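Local structure of EGF family domain-containing protein (Toxoplasma gondii, 4Z80) at residues Y206-F211 and P236-K241; G219-G224 and P232-P237; F151-G156 and A210-G215; A155-H160 and C265-S270. The protein binds a TgRON2L1 peptide as the surface antigen AMA4 and probably takes part in forming the moving junction during host-cell invasion. One frame throughout, in Å; residues are numbered along the deposited sequence.

Contact 1: residues Y206-F211 and P236-K241; sequences YTEYAF and PPHVTK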
# COMPACT_ATOMS: atom_id res chain seq x y z
N TYR A 206 -22.68 -1.38 -21.47
CA TYR A 206 -22.12 -0.79 -20.26
C TYR A 206 -20.86 -0.01 -20.58
O TYR A 206 -20.30 -0.15 -21.67
CB TYR A 206 -21.79 -1.88 -19.23
CG TYR A 206 -20.85 -2.94 -19.76
CD1 TYR A 206 -19.48 -2.78 -19.69
CD2 TYR A 206 -21.34 -4.10 -20.34
CE1 TYR A 206 -18.61 -3.74 -20.18
CE2 TYR A 206 -20.49 -5.07 -20.83
CZ TYR A 206 -19.13 -4.89 -20.75
OH TYR A 206 -18.28 -5.85 -21.24
N THR A 207 -20.42 0.81 -19.64
CA THR A 207 -19.12 1.46 -19.73
C THR A 207 -18.21 0.84 -18.68
O THR A 207 -18.61 0.66 -17.52
CB THR A 207 -19.22 2.98 -19.53
OG1 THR A 207 -20.09 3.54 -20.52
CG2 THR A 207 -17.85 3.63 -19.65
N GLU A 208 -16.99 0.51 -19.09
CA GLU A 208 -16.02 -0.15 -18.21
C GLU A 208 -15.23 0.85 -17.38
O GLU A 208 -14.66 1.80 -17.91
CB GLU A 208 -15.06 -1.01 -19.04
CG GLU A 208 -14.06 -1.80 -18.20
CD GLU A 208 -12.98 -2.46 -19.04
OE1 GLU A 208 -13.14 -2.54 -20.28
OE2 GLU A 208 -11.96 -2.91 -18.46
N TYR A 209 -15.20 0.61 -16.07
CA TYR A 209 -14.36 1.39 -15.16
C TYR A 209 -13.47 0.41 -14.39
O TYR A 209 -12.94 -0.52 -14.99
CB TYR A 209 -15.23 2.24 -14.22
CG TYR A 209 -16.01 3.32 -14.95
CD1 TYR A 209 -15.36 4.42 -15.49
CD2 TYR A 209 -17.38 3.22 -15.10
CE1 TYR A 209 -16.06 5.41 -16.15
CE2 TYR A 209 -18.10 4.21 -15.76
CZ TYR A 209 -17.43 5.30 -16.28
OH TYR A 209 -18.12 6.28 -16.95
N ALA A 210 -13.33 0.61 -13.09
CA ALA A 210 -12.47 -0.22 -12.25
C ALA A 210 -12.73 0.13 -10.80
O ALA A 210 -13.16 1.24 -10.50
CB ALA A 210 -11.02 -0.01 -12.58
N PHE A 211 -12.47 -0.81 -9.88
CA PHE A 211 -12.59 -0.49 -8.46
C PHE A 211 -11.41 0.36 -7.95
O PHE A 211 -11.50 0.96 -6.88
CB PHE A 211 -12.67 -1.76 -7.61
CG PHE A 211 -13.95 -2.55 -7.78
CD1 PHE A 211 -15.07 -2.02 -8.43
CD2 PHE A 211 -14.04 -3.84 -7.27
CE1 PHE A 211 -16.23 -2.77 -8.55
CE2 PHE A 211 -15.19 -4.58 -7.40
CZ PHE A 211 -16.28 -4.05 -8.04
N PRO A 236 -6.03 -12.84 -22.27
CA PRO A 236 -5.28 -11.80 -21.59
C PRO A 236 -3.99 -11.50 -22.35
O PRO A 236 -3.57 -12.32 -23.17
CB PRO A 236 -5.00 -12.41 -20.20
CG PRO A 236 -5.01 -13.88 -20.44
CD PRO A 236 -6.06 -14.10 -21.50
N PRO A 237 -3.36 -10.35 -22.09
CA PRO A 237 -3.79 -9.34 -21.12
C PRO A 237 -4.87 -8.41 -21.66
O PRO A 237 -4.96 -8.19 -22.87
CB PRO A 237 -2.50 -8.58 -20.82
CG PRO A 237 -1.72 -8.68 -22.08
CD PRO A 237 -2.06 -10.00 -22.70
N HIS A 238 -5.69 -7.89 -20.76
CA HIS A 238 -6.69 -6.88 -21.06
C HIS A 238 -6.24 -5.54 -20.49
O HIS A 238 -5.76 -5.50 -19.35
CB HIS A 238 -8.04 -7.29 -20.47
CG HIS A 238 -9.06 -6.20 -20.49
ND1 HIS A 238 -9.71 -5.80 -21.64
CD2 HIS A 238 -9.56 -5.43 -19.49
CE1 HIS A 238 -10.55 -4.83 -21.35
NE2 HIS A 238 -10.48 -4.58 -20.06
N VAL A 239 -6.38 -4.46 -21.24
CA VAL A 239 -5.94 -3.16 -20.73
C VAL A 239 -7.03 -2.57 -19.84
O VAL A 239 -8.17 -2.41 -20.26
CB VAL A 239 -5.61 -2.16 -21.86
CG1 VAL A 239 -5.12 -0.84 -21.28
CG2 VAL A 239 -4.55 -2.74 -22.78
N THR A 240 -6.67 -2.26 -18.60
CA THR A 240 -7.64 -1.78 -17.64
C THR A 240 -8.11 -0.36 -17.93
O THR A 240 -7.43 0.43 -18.59
CB THR A 240 -7.08 -1.80 -16.21
OG1 THR A 240 -5.99 -0.87 -16.12
CG2 THR A 240 -6.59 -3.18 -15.82
N LYS A 241 -9.30 -0.07 -17.43
CA LYS A 241 -9.83 1.29 -17.42
C LYS A 241 -9.65 1.88 -16.03
O LYS A 241 -9.19 1.20 -15.11
CB LYS A 241 -11.31 1.29 -17.80
CG LYS A 241 -11.59 0.75 -19.18
CD LYS A 241 -11.11 1.69 -20.27
CE LYS A 241 -11.67 1.27 -21.62
NZ LYS A 241 -11.56 -0.20 -21.83
O HOH W 1 -10.91 -2.05 -16.16
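The carboxylate of Glu208 is shared by two basic side chains. His238 NE2 donates to Glu208 OE2 over 2.7 Å in a nearly straight bond (169°), meeting the syn lone pair, with the imidazole and carboxylate planes 20° apart. Glu208 reaches the ring tip to tip because its CG lies anti to the backbone N and the chain stays extended beyond it. Lys241 comes across the glutamate at about a right angle; bends at chi2 and chi4 bring its NZ over the carboxylate, and NZ forms a salt bridge with Glu208 OE1 at 3.2 Å from above the plane. A water donates to Glu208 OE2 and to Tyr209 O (2.8 Å) and accepts from Lys241 N (2.9 Å), tying the charged group to both backbones. The lysine charge and the N-H of His238 would probably keep the glutamate ionised. Outward of this network, Lys241 CG packs 3.7 Å from Glu208 CG, while Ala210 CB rests against Lys241 O. Tyr222 meets the His238 ring edge-to-face and gives Glu208 OE1 a weak hydrogen bond. The core is a His-carboxylate pair plus a salt bridge, joining strands 207-208 and 238-239 of two two-stranded ribbons through side chains and water.

Contact 2: residues G219-G224 and P232-P237; sequences GYDYKG and PPYNPP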
# COMPACT_ATOMS: atom_id res chain seq x y z
N GLY A 219 -4.06 -6.44 -17.26
CA GLY A 219 -4.91 -7.09 -16.29
C GLY A 219 -5.69 -8.26 -16.86
O GLY A 219 -5.56 -8.62 -18.03
N TYR A 220 -6.51 -8.87 -16.01
CA TYR A 220 -7.22 -10.07 -16.40
C TYR A 220 -8.34 -9.74 -17.37
O TYR A 220 -8.85 -8.62 -17.39
CB TYR A 220 -7.75 -10.81 -15.16
CG TYR A 220 -9.11 -10.40 -14.59
CD1 TYR A 220 -9.25 -9.26 -13.81
CD2 TYR A 220 -10.22 -11.21 -14.78
CE1 TYR A 220 -10.48 -8.93 -13.26
CE2 TYR A 220 -11.45 -10.89 -14.23
CZ TYR A 220 -11.57 -9.74 -13.48
OH TYR A 220 -12.80 -9.43 -12.93
N ASP A 221 -8.66 -10.72 -18.20
CA ASP A 221 -9.71 -10.61 -19.21
C ASP A 221 -11.06 -10.89 -18.55
O ASP A 221 -11.50 -12.03 -18.48
CB ASP A 221 -9.42 -11.57 -20.36
CG ASP A 221 -10.46 -11.51 -21.46
OD1 ASP A 221 -11.36 -10.66 -21.38
OD2 ASP A 221 -10.34 -12.30 -22.42
N TYR A 222 -11.69 -9.84 -18.03
CA TYR A 222 -12.92 -10.00 -17.27
C TYR A 222 -14.05 -10.43 -18.19
O TYR A 222 -14.95 -11.14 -17.77
CB TYR A 222 -13.30 -8.69 -16.55
CG TYR A 222 -13.92 -7.66 -17.46
CD1 TYR A 222 -15.27 -7.71 -17.79
CD2 TYR A 222 -13.15 -6.65 -18.01
CE1 TYR A 222 -15.83 -6.79 -18.65
CE2 TYR A 222 -13.70 -5.71 -18.87
CZ TYR A 222 -15.04 -5.79 -19.18
OH TYR A 222 -15.60 -4.86 -20.03
N LYS A 223 -14.00 -9.98 -19.44
CA LYS A 223 -15.10 -10.21 -20.38
C LYS A 223 -15.07 -11.57 -21.04
O LYS A 223 -16.11 -12.21 -21.22
CB LYS A 223 -15.10 -9.13 -21.46
CG LYS A 223 -16.24 -9.29 -22.47
CD LYS A 223 -16.23 -8.14 -23.45
CE LYS A 223 -17.51 -8.10 -24.26
NZ LYS A 223 -17.25 -8.01 -25.73
N GLY A 224 -13.87 -12.01 -21.42
CA GLY A 224 -13.75 -13.19 -22.25
C GLY A 224 -14.04 -12.82 -23.70
O GLY A 224 -14.41 -11.69 -24.00
N PRO A 232 -15.56 -18.21 -20.65
CA PRO A 232 -14.40 -18.61 -21.46
C PRO A 232 -14.73 -18.69 -22.94
O PRO A 232 -15.90 -18.82 -23.29
CB PRO A 232 -14.04 -20.00 -20.91
CG PRO A 232 -14.88 -20.20 -19.68
CD PRO A 232 -16.06 -19.31 -19.81
N PRO A 233 -13.71 -18.65 -23.81
CA PRO A 233 -12.27 -18.54 -23.50
C PRO A 233 -11.81 -17.11 -23.25
O PRO A 233 -12.55 -16.16 -23.50
CB PRO A 233 -11.62 -19.10 -24.77
CG PRO A 233 -12.57 -18.72 -25.85
CD PRO A 233 -13.94 -18.85 -25.25
N TYR A 234 -10.59 -16.97 -22.74
CA TYR A 234 -10.03 -15.67 -22.40
C TYR A 234 -8.80 -15.41 -23.24
O TYR A 234 -8.17 -16.34 -23.75
CB TYR A 234 -9.70 -15.61 -20.90
CG TYR A 234 -10.87 -16.02 -20.05
CD1 TYR A 234 -11.90 -15.13 -19.79
CD2 TYR A 234 -10.96 -17.30 -19.52
CE1 TYR A 234 -12.99 -15.50 -19.04
CE2 TYR A 234 -12.04 -17.68 -18.76
CZ TYR A 234 -13.05 -16.78 -18.53
OH TYR A 234 -14.15 -17.15 -17.77
N ASN A 235 -8.45 -14.13 -23.39
CA ASN A 235 -7.27 -13.75 -24.15
C ASN A 235 -6.58 -12.59 -23.47
O ASN A 235 -6.54 -11.48 -23.98
CB ASN A 235 -7.64 -13.40 -25.60
CG ASN A 235 -6.44 -13.35 -26.53
OD1 ASN A 235 -5.40 -13.97 -26.26
ND2 ASN A 235 -6.56 -12.62 -27.63
N PRO A 236 -6.03 -12.84 -22.27
CA PRO A 236 -5.28 -11.80 -21.59
C PRO A 236 -3.99 -11.50 -22.35
O PRO A 236 -3.57 -12.32 -23.17
CB PRO A 236 -5.00 -12.41 -20.20
CG PRO A 236 -5.01 -13.88 -20.44
CD PRO A 236 -6.06 -14.10 -21.50
N PRO A 237 -3.36 -10.35 -22.09
CA PRO A 237 -3.79 -9.34 -21.12
C PRO A 237 -4.87 -8.41 -21.66
O PRO A 237 -4.96 -8.19 -22.87
CB PRO A 237 -2.50 -8.58 -20.82
CG PRO A 237 -1.72 -8.68 -22.08
CD PRO A 237 -2.06 -10.00 -22.70
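Asp221, the head of an Asx motif in the long loop that connects the paired strands 218-219 and 238-239, also fastens the two legs of that loop together through its second oxygen. Asp221 sits at the centre of an inverse gamma turn, and its CG, anti to the backbone N (chi1 -179°), sends the carboxylate between the legs. On its own leg, Asp221 OD1 accepts from Gly224 N at 2.9 Å, the donor standing above the carboxylate plane. Across the contact, Asp221 OD2 receives Asn235 N at 2.8 Å through its anti lone pair, in a bond that is almost straight (168°). Each carboxylate oxygen thus takes a backbone N-H, which would be expected to stabilise the buried negative charge. Beside this pair lies the Tyr234 ring, whose CD1 is 3.4 Å from Asp221 O and 3.6 Å from Gly224 CA. Gly224 adopts a positive phi (79°), where a beta carbon would clash with the preceding carbonyl oxygen and crowd Tyr234. Pro232 CA lies over one face of the tyrosine ring, and the hydroxyl is bonded to Gly230 O farther round the loop. Toward the strands, Gly219 O approaches Pro237 CA at 3.6 Å. The proline-rich leg bends at cis peptides before Pro233 and Pro237. The Asx motif shapes one leg and a single cross-bond from the same aspartate ties it to the other, near the base of an irregular, extended hairpin loop.

Contact 3: residues F151-G156 and A210-G215; sequences FAMYAG and AFHGKG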
# COMPACT_ATOMS: atom_id res chain seq x y z
N PHE A 151 2.01 -7.03 -9.15
CA PHE A 151 1.49 -7.00 -7.78
C PHE A 151 0.13 -6.33 -7.66
O PHE A 151 -0.42 -6.25 -6.56
CB PHE A 151 2.48 -6.28 -6.86
CG PHE A 151 3.22 -7.18 -5.93
CD1 PHE A 151 3.93 -8.26 -6.41
CD2 PHE A 151 3.23 -6.92 -4.57
CE1 PHE A 151 4.62 -9.09 -5.56
CE2 PHE A 151 3.93 -7.74 -3.71
CZ PHE A 151 4.63 -8.82 -4.20
N ALA A 152 -0.42 -5.83 -8.77
CA ALA A 152 -1.65 -5.04 -8.68
C ALA A 152 -2.88 -5.92 -8.53
O ALA A 152 -3.00 -6.96 -9.16
CB ALA A 152 -1.80 -4.16 -9.91
N MET A 153 -3.81 -5.48 -7.69
CA MET A 153 -5.05 -6.22 -7.51
C MET A 153 -5.88 -6.19 -8.79
O MET A 153 -5.75 -5.27 -9.60
CB MET A 153 -5.84 -5.64 -6.33
CG MET A 153 -7.08 -6.43 -5.94
SD MET A 153 -6.69 -8.16 -5.65
CE MET A 153 -8.30 -8.77 -5.15
N TYR A 154 -6.71 -7.21 -8.96
CA TYR A 154 -7.65 -7.26 -10.08
C TYR A 154 -8.43 -5.97 -10.19
O TYR A 154 -8.73 -5.32 -9.18
CB TYR A 154 -8.60 -8.46 -9.92
CG TYR A 154 -7.87 -9.76 -9.70
CD1 TYR A 154 -7.13 -10.34 -10.72
CD2 TYR A 154 -7.92 -10.41 -8.48
CE1 TYR A 154 -6.45 -11.53 -10.53
CE2 TYR A 154 -7.26 -11.61 -8.28
CZ TYR A 154 -6.52 -12.16 -9.31
OH TYR A 154 -5.85 -13.36 -9.11
N ALA A 155 -8.76 -5.59 -11.42
CA ALA A 155 -9.41 -4.30 -11.65
C ALA A 155 -10.78 -4.20 -11.00
O ALA A 155 -11.19 -3.13 -10.56
CB ALA A 155 -9.54 -4.06 -13.13
N GLY A 156 -11.50 -5.31 -10.96
CA GLY A 156 -12.84 -5.33 -10.41
C GLY A 156 -13.39 -6.74 -10.43
O GLY A 156 -12.72 -7.68 -10.88
N ALA A 210 -13.33 0.61 -13.09
CA ALA A 210 -12.47 -0.22 -12.25
C ALA A 210 -12.73 0.13 -10.80
O ALA A 210 -13.16 1.24 -10.50
CB ALA A 210 -11.02 -0.01 -12.58
N PHE A 211 -12.47 -0.81 -9.88
CA PHE A 211 -12.59 -0.49 -8.46
C PHE A 211 -11.41 0.36 -7.95
O PHE A 211 -11.50 0.96 -6.88
CB PHE A 211 -12.67 -1.76 -7.61
CG PHE A 211 -13.95 -2.55 -7.78
CD1 PHE A 211 -15.07 -2.02 -8.43
CD2 PHE A 211 -14.04 -3.84 -7.27
CE1 PHE A 211 -16.23 -2.77 -8.55
CE2 PHE A 211 -15.19 -4.58 -7.40
CZ PHE A 211 -16.28 -4.05 -8.04
N HIS A 212 -10.32 0.40 -8.71
CA HIS A 212 -9.12 1.14 -8.35
C HIS A 212 -8.27 1.37 -9.60
O HIS A 212 -8.43 0.66 -10.59
CB HIS A 212 -8.31 0.39 -7.29
CG HIS A 212 -7.75 -0.90 -7.78
ND1 HIS A 212 -6.41 -1.07 -8.05
CD2 HIS A 212 -8.35 -2.07 -8.08
CE1 HIS A 212 -6.20 -2.30 -8.48
NE2 HIS A 212 -7.36 -2.93 -8.51
N GLY A 213 -7.38 2.35 -9.54
CA GLY A 213 -6.50 2.66 -10.65
C GLY A 213 -7.09 3.66 -11.62
O GLY A 213 -8.28 3.96 -11.57
N LYS A 214 -6.24 4.18 -12.50
CA LYS A 214 -6.66 5.17 -13.49
C LYS A 214 -6.55 4.65 -14.91
O LYS A 214 -6.71 5.41 -15.88
CB LYS A 214 -5.83 6.45 -13.31
CG LYS A 214 -6.23 7.21 -12.05
CD LYS A 214 -5.82 8.67 -12.09
CE LYS A 214 -6.48 9.44 -10.97
NZ LYS A 214 -6.22 10.90 -11.06
N GLY A 215 -6.29 3.35 -15.05
CA GLY A 215 -6.34 2.68 -16.34
C GLY A 215 -5.00 2.55 -17.02
O GLY A 215 -4.02 3.21 -16.65
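His212 NE2 is gripped by two backbone carbonyls of the facing loop. Its main bond runs to Tyr154 O at 2.8 Å, with the oxygen in the plane of the imidazole although the donor stands above the carbonyl plane. A weak second bond, bent to 123°, goes to Met153 O at 3.0 Å. Both acceptors lie at the ring edge, so a single N-H is divided between them and the flat orientation of the imidazole is fixed. The ring gets there with CG in the crowded position between the backbone N and the carbonyl carbon (chi1 66°), and Met153 CB packs 3.8 Å from His212 NE2. One residue back, Phe211 N donates to Ala155 O at 2.7 Å, nearly along the C=O axis. The chain then brings Gly156 CA over a face of the Phe211 ring in a CH-pi contact, 4.0 Å from the centroid. Ala155 CB and Ala210 CB touch more loosely, at 4.3 Å. This buried junction joins the loop leading to strand 160-161 with the one between strands 207-208 and 218-219. Strand 289-291, an outermost strand of a four-stranded antiparallel sheet, lies against both: Leu291 bonds to the backbone of Met153, and His212 rests on Arg290 and Leu291.

Contact 4: residues A155-H160 and C265-S270; sequences AGYLTH and CWPYKS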
# COMPACT_ATOMS: atom_id res chain seq x y z
N ALA A 155 -8.76 -5.59 -11.42
CA ALA A 155 -9.41 -4.30 -11.65
C ALA A 155 -10.78 -4.20 -11.00
O ALA A 155 -11.19 -3.13 -10.56
CB ALA A 155 -9.54 -4.06 -13.13
N GLY A 156 -11.50 -5.31 -10.96
CA GLY A 156 -12.84 -5.33 -10.41
C GLY A 156 -13.39 -6.74 -10.43
O GLY A 156 -12.72 -7.68 -10.88
N TYR A 157 -14.60 -6.89 -9.92
CA TYR A 157 -15.25 -8.20 -9.84
C TYR A 157 -16.76 -7.98 -9.76
O TYR A 157 -17.23 -7.18 -8.96
CB TYR A 157 -14.74 -8.99 -8.63
CG TYR A 157 -15.47 -10.29 -8.40
CD1 TYR A 157 -15.38 -11.33 -9.31
CD2 TYR A 157 -16.27 -10.46 -7.28
CE1 TYR A 157 -16.07 -12.52 -9.11
CE2 TYR A 157 -16.96 -11.64 -7.07
CZ TYR A 157 -16.86 -12.66 -7.98
OH TYR A 157 -17.56 -13.82 -7.76
N LEU A 158 -17.50 -8.68 -10.63
CA LEU A 158 -18.94 -8.48 -10.85
C LEU A 158 -19.18 -7.07 -11.40
O LEU A 158 -18.25 -6.29 -11.56
CB LEU A 158 -19.74 -8.72 -9.56
CG LEU A 158 -19.49 -10.08 -8.91
CD1 LEU A 158 -20.28 -10.22 -7.61
CD2 LEU A 158 -19.82 -11.22 -9.86
N THR A 159 -20.43 -6.73 -11.72
CA THR A 159 -20.67 -5.43 -12.35
C THR A 159 -20.41 -4.27 -11.39
O THR A 159 -20.03 -3.18 -11.83
CB THR A 159 -22.12 -5.31 -12.88
OG1 THR A 159 -23.06 -5.61 -11.84
CG2 THR A 159 -22.34 -6.25 -14.05
N HIS A 160 -20.61 -4.50 -10.10
CA HIS A 160 -20.46 -3.43 -9.12
C HIS A 160 -20.38 -4.03 -7.72
O HIS A 160 -20.71 -5.21 -7.51
CB HIS A 160 -21.62 -2.43 -9.21
CG HIS A 160 -22.96 -3.04 -8.92
ND1 HIS A 160 -23.63 -3.83 -9.82
CD2 HIS A 160 -23.74 -2.97 -7.81
CE1 HIS A 160 -24.77 -4.23 -9.28
NE2 HIS A 160 -24.86 -3.73 -8.07
N CYS A 265 -15.65 -6.68 -1.66
CA CYS A 265 -15.90 -6.69 -3.10
C CYS A 265 -15.25 -7.88 -3.78
O CYS A 265 -15.59 -8.21 -4.91
CB CYS A 265 -15.39 -5.41 -3.74
SG CYS A 265 -16.05 -3.88 -3.03
N TRP A 266 -14.29 -8.51 -3.11
CA TRP A 266 -13.54 -9.62 -3.69
C TRP A 266 -14.10 -10.95 -3.21
O TRP A 266 -14.53 -11.07 -2.06
CB TRP A 266 -12.06 -9.53 -3.35
CG TRP A 266 -11.50 -8.18 -3.58
CD1 TRP A 266 -11.01 -7.33 -2.63
CD2 TRP A 266 -11.39 -7.49 -4.83
NE1 TRP A 266 -10.59 -6.16 -3.21
CE2 TRP A 266 -10.81 -6.23 -4.56
CE3 TRP A 266 -11.71 -7.81 -6.15
CZ2 TRP A 266 -10.55 -5.30 -5.57
CZ3 TRP A 266 -11.45 -6.88 -7.15
CH2 TRP A 266 -10.88 -5.65 -6.86
N PRO A 267 -14.07 -11.97 -4.07
CA PRO A 267 -14.62 -13.26 -3.67
C PRO A 267 -13.67 -14.04 -2.77
O PRO A 267 -12.46 -14.01 -2.99
CB PRO A 267 -14.82 -13.98 -5.00
CG PRO A 267 -13.73 -13.45 -5.85
CD PRO A 267 -13.54 -12.01 -5.45
N TYR A 268 -14.23 -14.71 -1.77
CA TYR A 268 -13.48 -15.69 -1.00
C TYR A 268 -14.28 -16.98 -0.85
O TYR A 268 -15.44 -16.97 -0.45
CB TYR A 268 -13.12 -15.18 0.39
CG TYR A 268 -12.54 -16.30 1.23
CD1 TYR A 268 -11.29 -16.83 0.94
CD2 TYR A 268 -13.27 -16.86 2.27
CE1 TYR A 268 -10.78 -17.87 1.68
CE2 TYR A 268 -12.76 -17.91 3.01
CZ TYR A 268 -11.51 -18.40 2.71
OH TYR A 268 -10.99 -19.45 3.44
N LYS A 269 -13.62 -18.09 -1.18
CA LYS A 269 -14.16 -19.43 -0.93
C LYS A 269 -13.06 -20.26 -0.28
O LYS A 269 -11.89 -20.14 -0.65
CB LYS A 269 -14.63 -20.06 -2.23
CG LYS A 269 -15.22 -21.44 -2.09
CD LYS A 269 -15.84 -21.85 -3.41
CE LYS A 269 -16.51 -23.21 -3.35
NZ LYS A 269 -17.29 -23.47 -4.59
N SER A 270 -13.46 -21.08 0.69
CA SER A 270 -12.53 -21.85 1.52
C SER A 270 -11.43 -22.48 0.68
O SER A 270 -11.70 -23.12 -0.34
CB SER A 270 -13.30 -22.94 2.29
OG SER A 270 -12.55 -23.40 3.40
O HOH W 2 -17.79 -6.96 -6.17
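Tyr157 lies against the ring of Pro267, whose CD stands over one face of the phenol in a CH-pi contact, 3.8 Å from the centroid and 19° off the normal. Leu158 CG covers the opposite face, so the aromatic ring is clasped between a proline and its own neighbour. At the ring edge, near its plane, Tyr157 CD2 comes within 3.3 Å of Cys265 O. That carbonyl also accepts from a water at 2.8 Å, which donates a second bond to Tyr157 O at 2.9 Å and so couples the two backbones. Tyr157 CG is anti to the backbone N (chi1 174°), directing the ring at the proline. The indole of Trp266 fills in behind: its CE3 is 4.1 Å from Tyr157 CB, and its CZ3 3.8 Å from Gly156 C. Farther out, Tyr157 OH is hydrogen-bonded to Ser11 O of the bound TgRON2L1 peptide chain, and Trp266 O to Asn9 of that peptide, which places this buried contact beside the ligand. A disulfide from Cys265 to Cys161 holds the two loops side by side, one leading into strand 160-161, the other running from the end of helix 252-262 toward strand 280-283.

The four contacts cluster on one side of the chain's centre, their centres about 8 to 15 Å apart. Contact 4 closes the longest loop, from 155-160 to 265-270, and contacts 1 and 2 are nested inside it; contact 3 starts from the same stretch, sharing Ala155 and Gly156. Contacts 3 and 1 meet at Ala210 and Phe211, contacts 1 and 2 at Pro236 and Pro237. Tyr220 of 219-224 bonds through its OH to Gly156 O, and Phe211 packs on Trp266, so the contacts interlock. Few regular strands run here: short ribbons and loops are stitched into one unit, and contact 4 carries it to the bound RON2L1 peptide.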